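Local coordinates for protein shikimate dehydrogenase (Thermotoga maritima, PDB 3U62) that probably catalyses the reversible NADPH-linked reduction of 3-dehydroshikimate to shikimate, a step on the way to chorismate and the aromatic amino acids, at residues L18-Y32 with W236-E250. Numbering follows the deposited sequence.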
loop_
_atom_site.group_PDB
_atom_site.type_symbol
_atom_site.label_atom_id
_atom_site.label_comp_id
_atom_site.label_asym_id
_atom_site.label_seq_id
_atom_site.Cartn_x
_atom_site.Cartn_y
_atom_site.Cartn_z
ATOM N N LEU A 18 -2.000 -10.886 -13.203
ATOM C CA LEU A 18 -0.783 -11.427 -12.602
ATOM C C LEU A 18 -1.023 -12.705 -11.802
ATOM O O LEU A 18 -0.307 -13.690 -11.992
ATOM C CB LEU A 18 -0.073 -10.371 -11.749
ATOM C CG LEU A 18 0.762 -9.353 -12.533
ATOM C CD1 LEU A 18 0.955 -8.090 -11.711
ATOM C CD2 LEU A 18 2.112 -9.943 -12.956
ATOM N N TYR A 19 -2.020 -12.693 -10.919
ATOM C CA TYR A 19 -2.343 -13.887 -10.139
ATOM C C TYR A 19 -2.818 -15.034 -11.033
ATOM O O TYR A 19 -2.435 -16.184 -10.814
ATOM C CB TYR A 19 -3.382 -13.587 -9.059
ATOM C CG TYR A 19 -2.871 -12.792 -7.875
ATOM C CD1 TYR A 19 -2.914 -11.398 -7.878
ATOM C CD2 TYR A 19 -2.370 -13.432 -6.739
ATOM C CE1 TYR A 19 -2.459 -10.659 -6.790
ATOM C CE2 TYR A 19 -1.912 -12.700 -5.643
ATOM C CZ TYR A 19 -1.961 -11.315 -5.677
ATOM O OH TYR A 19 -1.512 -10.583 -4.602
ATOM N N ASN A 20 -3.639 -14.722 -12.036
ATOM C CA ASN A 20 -4.121 -15.738 -12.974
ATOM C C ASN A 20 -3.015 -16.352 -13.828
ATOM O O ASN A 20 -3.034 -17.559 -14.087
ATOM C CB ASN A 20 -5.242 -15.190 -13.860
ATOM C CG ASN A 20 -6.556 -15.053 -13.117
ATOM O OD1 ASN A 20 -6.953 -15.938 -12.359
ATOM N ND2 ASN A 20 -7.246 -13.939 -13.338
ATOM N N GLU A 21 -2.064 -15.526 -14.268
ATOM C CA GLU A 21 -0.894 -16.026 -14.995
ATOM C C GLU A 21 -0.052 -16.909 -14.076
ATOM O O GLU A 21 0.443 -17.957 -14.493
ATOM C CB GLU A 21 -0.046 -14.874 -15.551
ATOM C CG GLU A 21 1.105 -15.322 -16.463
ATOM C CD GLU A 21 2.039 -14.188 -16.877
ATOM O OE1 GLU A 21 1.905 -13.054 -16.359
ATOM O OE2 GLU A 21 2.919 -14.433 -17.733
ATOM N N TYR A 22 0.093 -16.472 -12.826
ATOM C CA TYR A 22 0.833 -17.209 -11.808
ATOM C C TYR A 22 0.214 -18.583 -11.544
ATOM O O TYR A 22 0.927 -19.590 -11.527
ATOM C CB TYR A 22 0.918 -16.388 -10.515
ATOM C CG TYR A 22 1.375 -17.173 -9.308
ATOM C CD1 TYR A 22 2.731 -17.348 -9.043
ATOM C CD2 TYR A 22 0.450 -17.737 -8.431
ATOM C CE1 TYR A 22 3.154 -18.072 -7.938
ATOM C CE2 TYR A 22 0.862 -18.462 -7.324
ATOM C CZ TYR A 22 2.214 -18.624 -7.084
ATOM O OH TYR A 22 2.634 -19.337 -5.990
ATOM N N PHE A 23 -1.103 -18.617 -11.337
ATOM C CA PHE A 23 -1.811 -19.876 -11.102
ATOM C C PHE A 23 -1.652 -20.836 -12.279
ATOM O O PHE A 23 -1.409 -22.027 -12.077
ATOM C CB PHE A 23 -3.300 -19.650 -10.809
ATOM C CG PHE A 23 -3.576 -18.889 -9.537
ATOM C CD1 PHE A 23 -4.631 -17.982 -9.478
ATOM C CD2 PHE A 23 -2.790 -19.074 -8.401
ATOM C CE1 PHE A 23 -4.901 -17.272 -8.311
ATOM C CE2 PHE A 23 -3.049 -18.363 -7.232
ATOM C CZ PHE A 23 -4.108 -17.463 -7.186
ATOM N N LYS A 24 -1.788 -20.312 -13.498
ATOM C CA LYS A 24 -1.660 -21.124 -14.706
ATOM C C LYS A 24 -0.252 -21.700 -14.858
ATOM O O LYS A 24 -0.095 -22.884 -15.161
ATOM C CB LYS A 24 -2.056 -20.331 -15.958
ATOM C CG LYS A 24 -2.184 -21.188 -17.214
ATOM C CD LYS A 24 -2.548 -20.359 -18.435
ATOM C CE LYS A 24 -2.472 -21.195 -19.705
ATOM N NZ LYS A 24 -2.952 -20.439 -20.901
ATOM N N ARG A 25 0.760 -20.859 -14.644
ATOM C CA ARG A 25 2.158 -21.280 -14.737
ATOM C C ARG A 25 2.516 -22.319 -13.666
ATOM O O ARG A 25 3.338 -23.207 -13.906
ATOM C CB ARG A 25 3.081 -20.055 -14.660
ATOM C CG ARG A 25 4.579 -20.343 -14.721
ATOM C CD ARG A 25 5.010 -20.957 -16.046
ATOM N NE ARG A 25 6.417 -21.348 -16.011
ATOM C CZ ARG A 25 6.875 -22.487 -15.494
ATOM N NH1 ARG A 25 6.042 -23.378 -14.966
ATOM N NH2 ARG A 25 8.176 -22.740 -15.509
ATOM N N ALA A 26 1.886 -22.209 -12.498
ATOM C CA ALA A 26 2.130 -23.137 -11.394
ATOM C C ALA A 26 1.326 -24.437 -11.508
ATOM O O ALA A 26 1.538 -25.372 -10.728
ATOM C CB ALA A 26 1.861 -22.454 -10.056
ATOM N N GLY A 27 0.413 -24.497 -12.477
ATOM C CA GLY A 27 -0.440 -25.669 -12.675
ATOM C C GLY A 27 -1.547 -25.775 -11.640
ATOM O O GLY A 27 -2.065 -26.864 -11.381
ATOM N N MET A 28 -1.905 -24.633 -11.057
ATOM C CA MET A 28 -2.943 -24.557 -10.031
ATOM C C MET A 28 -4.302 -24.261 -10.647
ATOM O O MET A 28 -4.390 -23.675 -11.730
ATOM C CB MET A 28 -2.596 -23.474 -9.008
ATOM C CG MET A 28 -1.382 -23.789 -8.152
ATOM S SD MET A 28 -0.871 -22.368 -7.172
ATOM C CE MET A 28 0.561 -23.049 -6.330
ATOM N N ASN A 29 -5.362 -24.663 -9.951
ATOM C CA ASN A 29 -6.724 -24.456 -10.434
ATOM C C ASN A 29 -7.392 -23.196 -9.882
ATOM O O ASN A 29 -8.580 -22.955 -10.128
ATOM C CB ASN A 29 -7.588 -25.694 -10.161
ATOM C CG ASN A 29 -7.342 -26.822 -11.157
ATOM O OD1 ASN A 29 -7.937 -27.895 -11.046
ATOM N ND2 ASN A 29 -6.465 -26.587 -12.130
ATOM N N HIS A 30 -6.623 -22.392 -9.153
ATOM C CA HIS A 30 -7.144 -21.180 -8.525
ATOM C C HIS A 30 -7.440 -20.077 -9.538
ATOM O O HIS A 30 -6.885 -20.061 -10.640
ATOM C CB HIS A 30 -6.180 -20.669 -7.448
ATOM C CG HIS A 30 -5.685 -21.743 -6.530
ATOM N ND1 HIS A 30 -6.533 -22.591 -5.852
ATOM C CD2 HIS A 30 -4.428 -22.114 -6.185
ATOM C CE1 HIS A 30 -5.822 -23.437 -5.128
ATOM N NE2 HIS A 30 -4.542 -23.169 -5.314
ATOM N N SER A 31 -8.322 -19.161 -9.146
ATOM C CA SER A 31 -8.721 -18.039 -9.987
ATOM C C SER A 31 -8.707 -16.738 -9.190
ATOM O O SER A 31 -8.876 -16.746 -7.967
ATOM C CB SER A 31 -10.114 -18.284 -10.569
ATOM O OG SER A 31 -11.077 -18.470 -9.542
ATOM N N TYR A 32 -8.505 -15.626 -9.891
ATOM C CA TYR A 32 -8.478 -14.304 -9.273
ATOM C C TYR A 32 -9.330 -13.334 -10.089
ATOM O O TYR A 32 -9.075 -13.120 -11.278
ATOM C CB TYR A 32 -7.036 -13.801 -9.165
ATOM C CG TYR A 32 -6.815 -12.643 -8.209
ATOM C CD1 TYR A 32 -6.177 -12.840 -6.983
ATOM C CD2 TYR A 32 -7.224 -11.352 -8.538
ATOM C CE1 TYR A 32 -5.960 -11.776 -6.106
ATOM C CE2 TYR A 32 -7.015 -10.286 -7.670
ATOM C CZ TYR A 32 -6.381 -10.504 -6.457
ATOM O OH TYR A 32 -6.174 -9.449 -5.601
ATOM N N TRP A 236 -2.328 -17.612 1.858
ATOM C CA TRP A 236 -3.289 -18.467 1.162
ATOM C C TRP A 236 -2.795 -19.909 0.973
ATOM O O TRP A 236 -3.546 -20.773 0.510
ATOM C CB TRP A 236 -3.687 -17.838 -0.180
ATOM C CG TRP A 236 -4.441 -16.534 -0.043
ATOM C CD1 TRP A 236 -5.224 -16.146 1.008
ATOM C CD2 TRP A 236 -4.502 -15.464 -0.999
ATOM N NE1 TRP A 236 -5.759 -14.903 0.774
ATOM C CE2 TRP A 236 -5.338 -14.462 -0.452
ATOM C CE3 TRP A 236 -3.937 -15.256 -2.268
ATOM C CZ2 TRP A 236 -5.617 -13.265 -1.123
ATOM C CZ3 TRP A 236 -4.216 -14.064 -2.936
ATOM C CH2 TRP A 236 -5.049 -13.086 -2.360
ATOM N N GLY A 237 -1.536 -20.159 1.337
ATOM C CA GLY A 237 -0.936 -21.494 1.278
ATOM C C GLY A 237 -0.658 -21.982 -0.131
ATOM O O GLY A 237 -0.645 -23.188 -0.388
ATOM N N ILE A 238 -0.428 -21.039 -1.041
ATOM C CA ILE A 238 -0.266 -21.344 -2.464
ATOM C C ILE A 238 0.946 -20.637 -3.076
ATOM O O ILE A 238 0.932 -20.247 -4.249
ATOM C CB ILE A 238 -1.559 -21.017 -3.265
ATOM C CG1 ILE A 238 -2.008 -19.566 -3.013
ATOM C CG2 ILE A 238 -2.660 -22.017 -2.919
ATOM C CD1 ILE A 238 -3.212 -19.120 -3.822
ATOM N N TYR A 239 1.998 -20.489 -2.274
ATOM C CA TYR A 239 3.210 -19.806 -2.709
ATOM C C TYR A 239 4.241 -20.769 -3.295
ATOM O O TYR A 239 4.686 -21.711 -2.635
ATOM C CB TYR A 239 3.815 -18.991 -1.561
ATOM C CG TYR A 239 5.105 -18.284 -1.918
ATOM C CD1 TYR A 239 5.123 -17.253 -2.860
ATOM C CD2 TYR A 239 6.306 -18.641 -1.307
ATOM C CE1 TYR A 239 6.307 -16.602 -3.188
ATOM C CE2 TYR A 239 7.496 -17.994 -1.627
ATOM C CZ TYR A 239 7.488 -16.976 -2.567
ATOM O OH TYR A 239 8.661 -16.333 -2.888
ATOM N N ASP A 240 4.602 -20.511 -4.551
ATOM C CA ASP A 240 5.635 -21.244 -5.270
ATOM C C ASP A 240 6.696 -20.212 -5.631
ATOM O O ASP A 240 6.466 -19.358 -6.493
ATOM C CB ASP A 240 5.036 -21.887 -6.528
ATOM C CG ASP A 240 6.024 -22.771 -7.280
ATOM O OD1 ASP A 240 7.154 -22.321 -7.572
ATOM O OD2 ASP A 240 5.659 -23.923 -7.597
ATOM N N GLU A 241 7.844 -20.282 -4.961
ATOM C CA GLU A 241 8.876 -19.244 -5.066
ATOM C C GLU A 241 9.377 -19.010 -6.490
ATOM O O GLU A 241 9.484 -17.862 -6.929
ATOM C CB GLU A 241 10.052 -19.554 -4.129
ATOM C CG GLU A 241 11.081 -18.426 -4.019
ATOM C CD GLU A 241 12.219 -18.750 -3.066
ATOM O OE1 GLU A 241 12.747 -19.882 -3.116
ATOM O OE2 GLU A 241 12.594 -17.865 -2.268
ATOM N N GLU A 242 9.676 -20.092 -7.204
ATOM C CA GLU A 242 10.228 -19.989 -8.553
ATOM C C GLU A 242 9.219 -19.434 -9.552
ATOM O O GLU A 242 9.563 -18.578 -10.372
ATOM C CB GLU A 242 10.766 -21.342 -9.019
ATOM C CG GLU A 242 12.003 -21.804 -8.258
ATOM C CD GLU A 242 12.359 -23.252 -8.530
ATOM O OE1 GLU A 242 11.961 -23.784 -9.591
ATOM O OE2 GLU A 242 13.043 -23.864 -7.683
ATOM N N VAL A 243 7.982 -19.918 -9.479
ATOM C CA VAL A 243 6.915 -19.435 -10.354
ATOM C C VAL A 243 6.583 -17.977 -10.031
ATOM O O VAL A 243 6.336 -17.178 -10.941
ATOM C CB VAL A 243 5.649 -20.334 -10.275
ATOM C CG1 VAL A 243 4.501 -19.751 -11.092
ATOM C CG2 VAL A 243 5.967 -21.745 -10.757
ATOM N N PHE A 244 6.594 -17.631 -8.744
ATOM C CA PHE A 244 6.338 -16.257 -8.327
ATOM C C PHE A 244 7.357 -15.287 -8.918
ATOM O O PHE A 244 6.982 -14.248 -9.463
ATOM C CB PHE A 244 6.311 -16.119 -6.803
ATOM C CG PHE A 244 5.961 -14.738 -6.337
ATOM C CD1 PHE A 244 4.634 -14.330 -6.290
ATOM C CD2 PHE A 244 6.952 -13.831 -5.974
ATOM C CE1 PHE A 244 4.294 -13.050 -5.870
ATOM C CE2 PHE A 244 6.624 -12.545 -5.555
ATOM C CZ PHE A 244 5.290 -12.155 -5.508
ATOM N N LYS A 245 8.638 -15.629 -8.803
ATOM C CA LYS A 245 9.715 -14.796 -9.333
ATOM C C LYS A 245 9.622 -14.638 -10.848
ATOM O O LYS A 245 9.889 -13.556 -11.382
ATOM C CB LYS A 245 11.083 -15.361 -8.943
ATOM C CG LYS A 245 11.431 -15.185 -7.476
ATOM C CD LYS A 245 12.784 -15.789 -7.159
ATOM C CE LYS A 245 13.112 -15.648 -5.683
ATOM N NZ LYS A 245 14.440 -16.240 -5.355
ATOM N N GLU A 246 9.239 -15.715 -11.531
ATOM C CA GLU A 246 9.090 -15.687 -12.982
ATOM C C GLU A 246 7.934 -14.786 -13.423
ATOM O O GLU A 246 8.102 -13.953 -14.316
ATOM C CB GLU A 246 8.895 -17.105 -13.523
ATOM C CG GLU A 246 8.869 -17.198 -15.041
ATOM C CD GLU A 246 8.732 -18.622 -15.533
ATOM O OE1 GLU A 246 7.757 -18.910 -16.260
ATOM O OE2 GLU A 246 9.595 -19.461 -15.191
ATOM N N VAL A 247 6.773 -14.952 -12.793
ATOM C CA VAL A 247 5.561 -14.242 -13.208
ATOM C C VAL A 247 5.489 -12.826 -12.630
ATOM O O VAL A 247 5.347 -11.858 -13.377
ATOM C CB VAL A 247 4.274 -15.052 -12.881
ATOM C CG1 VAL A 247 3.017 -14.238 -13.180
ATOM C CG2 VAL A 247 4.252 -16.362 -13.660
ATOM N N PHE A 248 5.593 -12.709 -11.307
ATOM C CA PHE A 248 5.493 -11.408 -10.646
ATOM C C PHE A 248 6.745 -10.542 -10.804
ATOM O O PHE A 248 6.686 -9.330 -10.601
ATOM C CB PHE A 248 5.126 -11.565 -9.168
ATOM C CG PHE A 248 3.655 -11.755 -8.926
ATOM C CD1 PHE A 248 3.060 -13.002 -9.101
ATOM C CD2 PHE A 248 2.860 -10.684 -8.523
ATOM C CE1 PHE A 248 1.697 -13.182 -8.876
ATOM C CE2 PHE A 248 1.495 -10.854 -8.299
ATOM C CZ PHE A 248 0.913 -12.106 -8.474
ATOM N N GLY A 249 7.867 -11.161 -11.168
ATOM C CA GLY A 249 9.106 -10.425 -11.419
ATOM C C GLY A 249 8.987 -9.407 -12.545
ATOM O O GLY A 249 9.818 -8.501 -12.656
ATOM N N GLU A 250 7.951 -9.559 -13.373
ATOM C CA GLU A 250 7.705 -8.643 -14.490
ATOM C C GLU A 250 7.335 -7.226 -14.034
ATOM O O GLU A 250 7.540 -6.264 -14.781
ATOM C CB GLU A 250 6.654 -9.213 -15.460
ATOM C CG GLU A 250 5.202 -9.100 -14.998
ATOM C CD GLU A 250 4.223 -9.743 -15.968
ATOM O OE1 GLU A 250 4.193 -11.000 -16.061
ATOM O OE2 GLU A 250 3.470 -8.992 -16.634
#
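Tyr22 and Phe248 reach each other through different first torsions: Tyr22 sets CG trans to its backbone N (chi1 167°), which sends its ring across Val243 CG1, with CE1 against the backbone and CB of Phe244, whereas Phe248 turns CG beside its own N (chi1 -82°), tucking its ring between Leu18, Tyr19 and Tyr22. The phenol is thus a knob in a hole formed by Val243, Phe244, Val247 and Phe248, with Tyr22 CD1 lying 3.6 Å from Val243 CG1. Its hydroxyl works twice: Tyr22 OH donates to a lone pair of Ile238 O (2.6 Å) in the carbonyl plane. Tyr22 OH also accepts from Asp240 N (2.7 Å), pinning the loop just before helix 241-248. Asp240 itself is the N-cap, its OD1 taking Val243 N. A phenylalanine in place of Tyr22 would probably keep the packing but leave Ile238 O and Asp240 N without this shared partner, freeing the loop to shift.

Phe248 turns an edge to the face of Tyr19, CZ over the ring centre and the planes 78° apart, while Leu18 CB lies over a face of Phe248. The other face of Tyr19 is covered by Tyr32, and the Tyr19 hydroxyl is hydrogen-bonded to Asn232. Val247 returns the knob between Leu18, Glu21, Tyr22 and Arg25. On the exposed side, Arg25 NE forms a salt bridge with Glu246 OE1 (2.8 Å). Reciprocal knobs-into-holes packing of helices 18-26 and 241-248, whose axes run at 137°, nearer antiparallel than parallel, thereby fastens the C-terminal helix onto the substrate-binding domain of the shikimate dehydrogenase fold.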